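Local coordinates for protein acetyltransferase (Elizabethkingia anophelis, PDB 6AO7) that binds acetyl-CoA and, as a GNAT-family acetyltransferase, probably transfers the acetyl group to an acceptor substrate, at residues Ile109-Ser114 with Ile156-Glu161; Asp27-Ala32 with Ile58-Leu63; Ile76-Lys81 with Gly89-Asp94. All coordinates share one frame; numbering follows the deposited sequence.

Contact 1: residues Ile109-Ser114 with Ile156-Glu161; sequences IGTGNS and ILLTME. With ACO (acetyl coenzyme *a), chain B.
Ile109 and Leu158 exchange two backbone hydrogen bonds, Ile109 N to Leu158 O at 2.9 Å and Leu158 N to Ile109 O, the second almost straight with an N-H...O angle of 172°. A second such ring joins Thr111 and Ile156, where Ile156 N reaches Thr111 O at 2.7 Å. Between them the non-hydrogen-bonded pair Gly110 and Leu157 has a CA-CA spacing of 4.2 Å. Packing is tight here: Gly110 CA comes within 3.2 Å of Ile156 O in a CA-H...O contact, and because Gly110 has no side chain Leu157 CD1 can rest on its CA at 3.9 Å. On the opposite face Leu158 CD1 sits 3.6 Å from Ile109 O; only its side-chain touch with Ile109 CG2, at 4.1 Å, is loose. Ile156, CG1 anti to the carbonyl carbon (chi1 -55°), reaches past Gly112 O to the loop, where CD1 meets Asn113 CA at 3.5 Å. Asn113 OD1 accepts from Asp154 N, while ND2 bonds to Glu151 O and to Gln123 OE1 of the second subunit. Pairing continues with the earlier part of strand 106-112, Met160 with Leu107, before the end becomes exposed at Glu161. Gly110 O and Ile109 CG1 approach the acetyl methyl of the cofactor, while Thr111 OG1 bonds to Gln118. Helix 116-124 covers the Ile109 face through Leu119 and Tyr122, and strand 128-133 flanks 155-161.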
# COMPACT_ATOMS: atom_id res chain seq x y z
N ILE A 109 0.59 3.37 13.08
CA ILE A 109 1.41 4.27 12.28
C ILE A 109 0.66 4.61 11.00
O ILE A 109 -0.01 3.75 10.42
CB ILE A 109 2.79 3.66 12.00
CG1 ILE A 109 3.72 4.73 11.40
CG2 ILE A 109 2.66 2.40 11.09
CD1 ILE A 109 5.19 4.32 11.37
N GLY A 110 0.74 5.87 10.59
CA GLY A 110 0.08 6.30 9.37
C GLY A 110 1.06 6.85 8.35
O GLY A 110 1.91 7.67 8.70
N THR A 111 0.99 6.40 7.11
CA THR A 111 1.89 6.89 6.08
C THR A 111 1.08 7.26 4.84
O THR A 111 -0.14 7.09 4.79
CB THR A 111 2.99 5.87 5.76
OG1 THR A 111 4.00 6.51 4.98
CG2 THR A 111 2.39 4.66 4.99
N GLY A 112 1.75 7.81 3.82
CA GLY A 112 1.05 8.30 2.65
C GLY A 112 0.67 7.19 1.69
O GLY A 112 1.30 6.13 1.63
N ASN A 113 -0.40 7.44 0.92
CA ASN A 113 -0.81 6.44 -0.07
C ASN A 113 0.29 6.15 -1.08
O ASN A 113 0.37 5.03 -1.59
CB ASN A 113 -2.09 6.89 -0.79
CG ASN A 113 -1.94 8.24 -1.47
OD1 ASN A 113 -2.14 9.28 -0.85
ND2 ASN A 113 -1.62 8.23 -2.77
N SER A 114 1.15 7.11 -1.36
CA SER A 114 2.23 6.95 -2.33
C SER A 114 3.46 6.27 -1.75
O SER A 114 4.38 5.95 -2.51
CB SER A 114 2.61 8.32 -2.88
OG SER A 114 2.76 9.23 -1.81
N ILE A 156 -2.69 6.16 4.93
CA ILE A 156 -2.92 4.74 5.18
C ILE A 156 -2.52 4.45 6.62
O ILE A 156 -1.36 4.67 7.00
CB ILE A 156 -2.13 3.86 4.21
CG1 ILE A 156 -2.45 4.26 2.78
CG2 ILE A 156 -2.42 2.39 4.49
CD1 ILE A 156 -1.55 3.58 1.79
N LEU A 157 -3.46 3.97 7.42
CA LEU A 157 -3.21 3.70 8.83
C LEU A 157 -2.98 2.21 9.01
O LEU A 157 -3.78 1.40 8.53
CB LEU A 157 -4.39 4.17 9.68
CG LEU A 157 -4.15 4.71 11.09
CD1 LEU A 157 -3.38 6.02 11.06
CD2 LEU A 157 -5.47 4.88 11.84
N LEU A 158 -1.90 1.85 9.69
CA LEU A 158 -1.59 0.46 10.00
C LEU A 158 -1.54 0.27 11.50
O LEU A 158 -1.16 1.17 12.24
CB LEU A 158 -0.24 0.02 9.39
CG LEU A 158 -0.01 0.23 7.90
CD1 LEU A 158 0.61 1.60 7.62
CD2 LEU A 158 0.90 -0.89 7.32
N THR A 159 -1.90 -0.93 11.95
CA THR A 159 -2.11 -1.21 13.36
C THR A 159 -1.47 -2.53 13.71
O THR A 159 -1.60 -3.51 12.99
CB THR A 159 -3.60 -1.30 13.73
OG1 THR A 159 -4.26 -0.10 13.33
CG2 THR A 159 -3.75 -1.49 15.22
N MET A 160 -0.79 -2.55 14.85
CA MET A 160 -0.19 -3.77 15.37
C MET A 160 -0.79 -4.06 16.73
O MET A 160 -0.78 -3.18 17.60
CB MET A 160 1.32 -3.63 15.48
CG MET A 160 1.97 -4.82 16.13
SD MET A 160 3.70 -4.47 16.48
CE MET A 160 4.11 -5.86 17.54
N GLU A 161 -1.30 -5.27 16.92
CA GLU A 161 -1.77 -5.68 18.24
C GLU A 161 -0.56 -6.09 19.07
O GLU A 161 0.23 -6.95 18.65
CB GLU A 161 -2.78 -6.83 18.12
N1A ACO B . 9.62 -1.28 -2.09
C2A ACO B . 9.51 -1.66 -0.81
N3A ACO B . 10.46 -1.85 0.10
C4A ACO B . 11.67 -1.64 -0.42
C5A ACO B . 11.96 -1.26 -1.73
C6A ACO B . 10.86 -1.07 -2.59
N6A ACO B . 10.97 -0.71 -3.87
N7A ACO B . 13.33 -1.19 -1.93
C8A ACO B . 13.83 -1.51 -0.76
N9A ACO B . 12.89 -1.78 0.20
C1B ACO B . 13.10 -2.22 1.58
C2B ACO B . 14.53 -2.57 1.97
O2B ACO B . 14.94 -3.83 1.45
C3B ACO B . 14.35 -2.63 3.48
O3B ACO B . 13.70 -3.85 3.89
P3B ACO B . 14.42 -5.21 4.35
O7A ACO B . 15.11 -5.77 3.08
O8A ACO B . 15.36 -4.83 5.51
O9A ACO B . 13.34 -6.14 4.84
C4B ACO B . 13.29 -1.56 3.77
O4B ACO B . 12.75 -1.19 2.48
C5B ACO B . 13.82 -0.37 4.53
O5B ACO B . 14.40 -0.94 5.73
P1A ACO B . 15.43 -0.09 6.71
O1A ACO B . 16.82 0.00 6.20
O2A ACO B . 15.36 -0.78 8.06
O3A ACO B . 14.73 1.34 6.72
P2A ACO B . 15.30 2.81 7.01
O4A ACO B . 16.51 2.60 7.82
O5A ACO B . 15.59 3.48 5.68
O6A ACO B . 14.14 3.62 7.73
CBP ACO B . 12.45 5.25 7.13
CCP ACO B . 12.86 3.78 7.09
CDP ACO B . 12.28 5.67 8.60
CEP ACO B . 11.10 5.39 6.40
CAP ACO B . 13.55 6.12 6.47
OAP ACO B . 13.81 5.69 5.15
C9P ACO B . 13.30 7.62 6.52
O9P ACO B . 13.60 8.26 7.52
N8P ACO B . 12.70 8.17 5.47
C7P ACO B . 12.32 9.57 5.43
C6P ACO B . 11.34 9.93 6.54
C5P ACO B . 10.06 9.13 6.46
O5P ACO B . 9.51 8.91 5.38
N4P ACO B . 9.57 8.69 7.61
C3P ACO B . 8.32 7.95 7.73
C2P ACO B . 7.11 8.81 7.46
S1P ACO B . 5.52 8.24 8.17
C ACO B . 5.74 8.76 9.85
O ACO B . 6.75 9.27 10.25
CH3 ACO B . 4.57 8.45 10.73

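Contact 2: residues Asp27-Ala32 with Ile58-Leu63; sequences DLLLLA and IGCYVL. With ACO (acetyl coenzyme *a), chain B.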
# COMPACT_ATOMS: atom_id res chain seq x y z
N ASP A 27 16.03 18.61 11.85
CA ASP A 27 16.50 18.06 10.58
C ASP A 27 15.94 16.66 10.35
O ASP A 27 15.41 16.36 9.28
CB ASP A 27 18.03 18.04 10.55
CG ASP A 27 18.64 19.37 10.15
OD1 ASP A 27 17.87 20.34 9.96
OD2 ASP A 27 19.88 19.45 10.03
N LEU A 28 16.02 15.81 11.37
CA LEU A 28 15.50 14.45 11.22
C LEU A 28 13.97 14.43 11.21
O LEU A 28 13.36 13.83 10.32
CB LEU A 28 16.05 13.56 12.33
CG LEU A 28 17.53 13.21 12.23
CD1 LEU A 28 17.93 12.28 13.37
CD2 LEU A 28 17.83 12.58 10.87
N LEU A 29 13.33 15.06 12.20
CA LEU A 29 11.87 15.03 12.28
C LEU A 29 11.23 15.55 11.00
O LEU A 29 10.22 15.01 10.54
CB LEU A 29 11.38 15.84 13.49
CG LEU A 29 11.85 15.29 14.84
CD1 LEU A 29 11.89 16.37 15.93
CD2 LEU A 29 10.99 14.09 15.28
N LEU A 30 11.83 16.58 10.39
CA LEU A 30 11.29 17.17 9.17
C LEU A 30 11.43 16.25 7.97
O LEU A 30 10.73 16.47 6.98
CB LEU A 30 11.96 18.52 8.89
CG LEU A 30 11.54 19.70 9.78
CD1 LEU A 30 12.51 20.89 9.67
CD2 LEU A 30 10.11 20.16 9.47
N LEU A 31 12.32 15.26 8.02
CA LEU A 31 12.37 14.29 6.93
C LEU A 31 11.09 13.48 6.88
O LEU A 31 10.67 13.04 5.80
CB LEU A 31 13.56 13.35 7.08
CG LEU A 31 14.97 13.94 7.09
CD1 LEU A 31 15.96 12.82 7.40
CD2 LEU A 31 15.31 14.62 5.75
N ALA A 32 10.45 13.29 8.04
CA ALA A 32 9.25 12.47 8.16
C ALA A 32 7.96 13.27 8.16
O ALA A 32 6.91 12.72 7.83
CB ALA A 32 9.33 11.63 9.45
N ILE A 58 21.38 9.90 14.58
CA ILE A 58 21.12 9.49 13.21
C ILE A 58 19.69 9.05 12.99
O ILE A 58 19.33 8.71 11.86
CB ILE A 58 22.08 8.37 12.77
CG1 ILE A 58 21.88 7.15 13.66
CG2 ILE A 58 23.54 8.86 12.80
CD1 ILE A 58 22.52 5.91 13.15
N GLY A 59 18.85 9.07 14.02
CA GLY A 59 17.47 8.67 13.84
C GLY A 59 16.68 9.05 15.07
O GLY A 59 17.26 9.40 16.11
N CYS A 60 15.36 8.97 14.94
CA CYS A 60 14.46 9.37 16.02
C CYS A 60 13.07 8.82 15.75
O CYS A 60 12.73 8.49 14.61
CB CYS A 60 14.40 10.90 16.16
SG CYS A 60 13.78 11.74 14.67
N TYR A 61 12.28 8.75 16.82
CA TYR A 61 10.84 8.53 16.66
C TYR A 61 10.09 9.23 17.80
O TYR A 61 10.66 9.56 18.85
CB TYR A 61 10.49 7.03 16.62
CG TYR A 61 10.79 6.21 17.86
CD1 TYR A 61 9.91 6.21 18.96
CD2 TYR A 61 11.91 5.39 17.91
CE1 TYR A 61 10.17 5.42 20.07
CE2 TYR A 61 12.18 4.59 19.03
CZ TYR A 61 11.29 4.61 20.10
OH TYR A 61 11.53 3.83 21.21
N VAL A 62 8.81 9.48 17.55
CA VAL A 62 7.91 10.11 18.50
C VAL A 62 6.71 9.19 18.73
O VAL A 62 6.03 8.80 17.76
CB VAL A 62 7.42 11.48 18.01
CG1 VAL A 62 6.41 12.07 19.02
CG2 VAL A 62 8.61 12.41 17.79
N LEU A 63 6.46 8.85 19.99
CA LEU A 63 5.27 8.11 20.40
C LEU A 63 4.23 9.09 20.92
O LEU A 63 4.55 9.96 21.74
CB LEU A 63 5.60 7.10 21.49
CG LEU A 63 6.15 5.75 21.04
CD1 LEU A 63 6.59 4.96 22.23
CD2 LEU A 63 5.07 4.99 20.25
N1A ACO B . 9.62 -1.28 -2.09
C2A ACO B . 9.51 -1.66 -0.81
N3A ACO B . 10.46 -1.85 0.10
C4A ACO B . 11.67 -1.64 -0.42
C5A ACO B . 11.96 -1.26 -1.73
C6A ACO B . 10.86 -1.07 -2.59
N6A ACO B . 10.97 -0.71 -3.87
N7A ACO B . 13.33 -1.19 -1.93
C8A ACO B . 13.83 -1.51 -0.76
N9A ACO B . 12.89 -1.78 0.20
C1B ACO B . 13.10 -2.22 1.58
C2B ACO B . 14.53 -2.57 1.97
O2B ACO B . 14.94 -3.83 1.45
C3B ACO B . 14.35 -2.63 3.48
O3B ACO B . 13.70 -3.85 3.89
P3B ACO B . 14.42 -5.21 4.35
O7A ACO B . 15.11 -5.77 3.08
O8A ACO B . 15.36 -4.83 5.51
O9A ACO B . 13.34 -6.14 4.84
C4B ACO B . 13.29 -1.56 3.77
O4B ACO B . 12.75 -1.19 2.48
C5B ACO B . 13.82 -0.37 4.53
O5B ACO B . 14.40 -0.94 5.73
P1A ACO B . 15.43 -0.09 6.71
O1A ACO B . 16.82 0.00 6.20
O2A ACO B . 15.36 -0.78 8.06
O3A ACO B . 14.73 1.34 6.72
P2A ACO B . 15.30 2.81 7.01
O4A ACO B . 16.51 2.60 7.82
O5A ACO B . 15.59 3.48 5.68
O6A ACO B . 14.14 3.62 7.73
CBP ACO B . 12.45 5.25 7.13
CCP ACO B . 12.86 3.78 7.09
CDP ACO B . 12.28 5.67 8.60
CEP ACO B . 11.10 5.39 6.40
CAP ACO B . 13.55 6.12 6.47
OAP ACO B . 13.81 5.69 5.15
C9P ACO B . 13.30 7.62 6.52
O9P ACO B . 13.60 8.26 7.52
N8P ACO B . 12.70 8.17 5.47
C7P ACO B . 12.32 9.57 5.43
C6P ACO B . 11.34 9.93 6.54
C5P ACO B . 10.06 9.13 6.46
O5P ACO B . 9.51 8.91 5.38
N4P ACO B . 9.57 8.69 7.61
C3P ACO B . 8.32 7.95 7.73
C2P ACO B . 7.11 8.81 7.46
S1P ACO B . 5.52 8.24 8.17
C ACO B . 5.74 8.76 9.85
O ACO B . 6.75 9.27 10.25
CH3 ACO B . 4.57 8.45 10.73
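Leu28 and Leu29 lean from helix 26-32 onto strand 56-65 and receive the thiol of Cys60 between them. The sulfur, Cys60 SG, stands 3.7 Å from Leu28 CB on one residue and the same distance from Leu29 CD2 on the next, so that it meets the base of one leucine and the tip of the other. Cys60 SG lies between its own backbone N and carbonyl carbon (chi1 61°), a rotation that brings the sulfur to the two leucines.

Leu28 points at the strand from the start. With CD1 anti to CA (chi2 -178°), the branch extends down to the backbone where Ile58 passes into Gly59, and CD1 lies 3.4 Å from Gly59 N. This methyl rests on the main chain of Ile58 and Gly59. Ile58 and Gly59 both face Ala51 of strand 47-53, forming a classic beta bulge at the site where Leu28 lands.

In the GNAT fold seen here, helix 26-32 packs on the central mixed sheet; the axis of segment 27-32 makes 63° with strand segment 58-63, 8.3 Å away at closest approach. Leu29 sets out less directly, but its end turns inward. Its side chain is roughly perpendicular to that of Val62, and Leu29 CD2 touches Val62 CG2 at 3.8 Å. Leu48 of strand 47-53 packs against Leu29, Cys60 and Val62 alike.

The end of the segment turns to the cofactor. Leu31 O lies 3.3 Å from C6P of acetyl-CoA. Ala32 CB is 3.5 Å from the amide nitrogen N4P of acetyl-CoA. On the strand, Tyr61 points away from the helix; its hydroxyl is hydrogen-bonded to Asp94 of helix 87-101.

Contact 3: residues Ile76-Lys81 with Gly89-Asp94; sequences IAVAEK and GQLLKD. With ACO (acetyl coenzyme *a), chain B.
Ile76 reaches from strand 70-78 to Leu91 and Leu92 of helix 87-101, and its two branches serve different neighbours. From CB, which points toward the helix, CG1 leaves anti to the backbone N (chi1 -176°) and comes within 4.1 Å of Leu91 CD1. The extended chain then carries CD1 to the tip of Leu92, meeting Leu92 CD2 at 3.7 Å with the two side chains roughly perpendicular; the same methyl also touches Leu91 CB. The other branch, CG2, turns to the cofactor and lies 3.9 Å from the acetyl oxygen O.

Strand 70-78, helix 87-101 and strand 106-112 make a beta-alpha-beta unit, and the contact joins its first strand to its helix. The strand and helix segments run at 148° to each other, and the side chains of Ile76 and Leu91 run antiparallel alongside each other. Leu91 CD1 continues along the strand to Ala77 O and Val78 CG2, the latter at 4.0 Å.

The backbone of the same strand grips acetyl-CoA much as a neighbouring beta strand would. Ile76 O accepts the pantetheine amide N4P at 2.8 Å, Val78 N donates to carbonyl O9P, and Ile76 N donates to the acetyl oxygen O at 3.1 Å, an interaction that would be expected to polarise the thioester carbonyl. At the helix, Gly89 N gives a hydrogen bond to the pyrophosphate oxygen O2A at 3.0 Å. Asn84, Gly86 and Gly88 also give backbone N-H groups to the cofactor; Gln83 to Gly88 fits the Q/RxxGxG/A signature of the GNAT pyrophosphate-binding loop.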
# COMPACT_ATOMS: atom_id res chain seq x y z
N ILE A 76 8.87 8.94 12.52
CA ILE A 76 10.02 8.05 12.58
C ILE A 76 10.93 8.39 11.41
O ILE A 76 10.48 8.50 10.26
CB ILE A 76 9.62 6.55 12.57
CG1 ILE A 76 10.86 5.67 12.74
CG2 ILE A 76 8.86 6.17 11.29
CD1 ILE A 76 10.55 4.18 12.71
N ALA A 77 12.21 8.61 11.70
CA ALA A 77 13.11 9.08 10.65
C ALA A 77 14.52 8.54 10.86
O ALA A 77 14.96 8.34 11.99
CB ALA A 77 13.15 10.61 10.59
N VAL A 78 15.23 8.34 9.75
CA VAL A 78 16.63 7.95 9.75
C VAL A 78 17.37 8.89 8.82
O VAL A 78 16.89 9.16 7.71
CB VAL A 78 16.81 6.49 9.31
CG1 VAL A 78 18.26 6.17 9.07
CG2 VAL A 78 16.20 5.56 10.35
N ALA A 79 18.53 9.38 9.26
CA ALA A 79 19.36 10.27 8.45
C ALA A 79 19.51 9.72 7.04
O ALA A 79 19.69 8.51 6.85
CB ALA A 79 20.74 10.44 9.10
N GLU A 80 19.46 10.61 6.05
CA GLU A 80 19.52 10.19 4.66
C GLU A 80 20.80 9.40 4.35
O GLU A 80 20.75 8.44 3.59
CB GLU A 80 19.38 11.39 3.72
CG GLU A 80 17.92 11.69 3.38
CD GLU A 80 17.71 13.09 2.83
OE1 GLU A 80 18.56 13.98 3.08
OE2 GLU A 80 16.67 13.30 2.16
N LYS A 81 21.92 9.76 4.97
CA LYS A 81 23.17 9.04 4.70
C LYS A 81 23.14 7.61 5.23
O LYS A 81 23.93 6.78 4.76
CB LYS A 81 24.36 9.79 5.30
N GLY A 89 14.34 -0.54 10.91
CA GLY A 89 13.83 -1.75 11.53
C GLY A 89 14.21 -1.87 12.99
O GLY A 89 13.41 -2.30 13.82
N GLN A 90 15.46 -1.52 13.32
CA GLN A 90 15.87 -1.51 14.72
C GLN A 90 15.03 -0.53 15.52
O GLN A 90 14.62 -0.83 16.65
CB GLN A 90 17.36 -1.16 14.83
CG GLN A 90 18.27 -2.27 14.35
CD GLN A 90 17.95 -3.61 14.99
OE1 GLN A 90 17.60 -4.58 14.31
NE2 GLN A 90 18.07 -3.67 16.32
N LEU A 91 14.75 0.65 14.94
CA LEU A 91 13.89 1.61 15.62
C LEU A 91 12.50 1.04 15.86
O LEU A 91 11.95 1.15 16.96
CB LEU A 91 13.81 2.92 14.82
CG LEU A 91 15.06 3.80 14.73
CD1 LEU A 91 14.73 5.12 14.06
CD2 LEU A 91 15.61 4.06 16.11
N LEU A 92 11.91 0.39 14.84
CA LEU A 92 10.55 -0.13 14.99
C LEU A 92 10.47 -1.18 16.09
O LEU A 92 9.51 -1.20 16.87
CB LEU A 92 10.05 -0.69 13.66
CG LEU A 92 9.73 0.36 12.58
CD1 LEU A 92 9.53 -0.31 11.24
CD2 LEU A 92 8.48 1.14 12.99
N LYS A 93 11.47 -2.07 16.16
CA LYS A 93 11.55 -3.04 17.25
C LYS A 93 11.60 -2.35 18.61
O LYS A 93 10.99 -2.83 19.58
CB LYS A 93 12.79 -3.92 17.08
N ASP A 94 12.34 -1.25 18.71
CA ASP A 94 12.44 -0.54 19.98
C ASP A 94 11.12 0.12 20.33
O ASP A 94 10.73 0.12 21.50
CB ASP A 94 13.57 0.48 19.92
CG ASP A 94 13.95 1.01 21.28
OD1 ASP A 94 14.67 0.29 22.00
OD2 ASP A 94 13.52 2.12 21.64
N1A ACO B . 9.62 -1.28 -2.09
C2A ACO B . 9.51 -1.66 -0.81
N3A ACO B . 10.46 -1.85 0.10
C4A ACO B . 11.67 -1.64 -0.42
C5A ACO B . 11.96 -1.26 -1.73
C6A ACO B . 10.86 -1.07 -2.59
N6A ACO B . 10.97 -0.71 -3.87
N7A ACO B . 13.33 -1.19 -1.93
C8A ACO B . 13.83 -1.51 -0.76
N9A ACO B . 12.89 -1.78 0.20
C1B ACO B . 13.10 -2.22 1.58
C2B ACO B . 14.53 -2.57 1.97
O2B ACO B . 14.94 -3.83 1.45
C3B ACO B . 14.35 -2.63 3.48
O3B ACO B . 13.70 -3.85 3.89
P3B ACO B . 14.42 -5.21 4.35
O7A ACO B . 15.11 -5.77 3.08
O8A ACO B . 15.36 -4.83 5.51
O9A ACO B . 13.34 -6.14 4.84
C4B ACO B . 13.29 -1.56 3.77
O4B ACO B . 12.75 -1.19 2.48
C5B ACO B . 13.82 -0.37 4.53
O5B ACO B . 14.40 -0.94 5.73
P1A ACO B . 15.43 -0.09 6.71
O1A ACO B . 16.82 0.00 6.20
O2A ACO B . 15.36 -0.78 8.06
O3A ACO B . 14.73 1.34 6.72
P2A ACO B . 15.30 2.81 7.01
O4A ACO B . 16.51 2.60 7.82
O5A ACO B . 15.59 3.48 5.68
O6A ACO B . 14.14 3.62 7.73
CBP ACO B . 12.45 5.25 7.13
CCP ACO B . 12.86 3.78 7.09
CDP ACO B . 12.28 5.67 8.60
CEP ACO B . 11.10 5.39 6.40
CAP ACO B . 13.55 6.12 6.47
OAP ACO B . 13.81 5.69 5.15
C9P ACO B . 13.30 7.62 6.52
O9P ACO B . 13.60 8.26 7.52
N8P ACO B . 12.70 8.17 5.47
C7P ACO B . 12.32 9.57 5.43
C6P ACO B . 11.34 9.93 6.54
C5P ACO B . 10.06 9.13 6.46
O5P ACO B . 9.51 8.91 5.38
N4P ACO B . 9.57 8.69 7.61
C3P ACO B . 8.32 7.95 7.73
C2P ACO B . 7.11 8.81 7.46
S1P ACO B . 5.52 8.24 8.17
C ACO B . 5.74 8.76 9.85
O ACO B . 6.75 9.27 10.25
CH3 ACO B . 4.57 8.45 10.73

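In the fold
All three contacts are buried and reach the same mixed sheet, and each also touches acetyl-CoA. Contact 1 is strand on strand, held by main-chain hydrogen bonds; contacts 2 and 3 are helix on strand, apolar side chains packing on one another and on the strand backbone, with no hydrogen bond between their segments. Contacts 2 and 3 lie close together, their centres about 8 Å apart, because strands 56-65 and 70-78 are neighbours: Ile58 O probably bonds to Ala79 N. Contact 1 lies further across the sheet, its centre about 16 Å from that of contact 3, yet both draw on the unit 70-78, 87-101, 106-112, and Ile109 CD1 packs on Ile76 CG2. Of the three, contact 1 alone meets the second subunit.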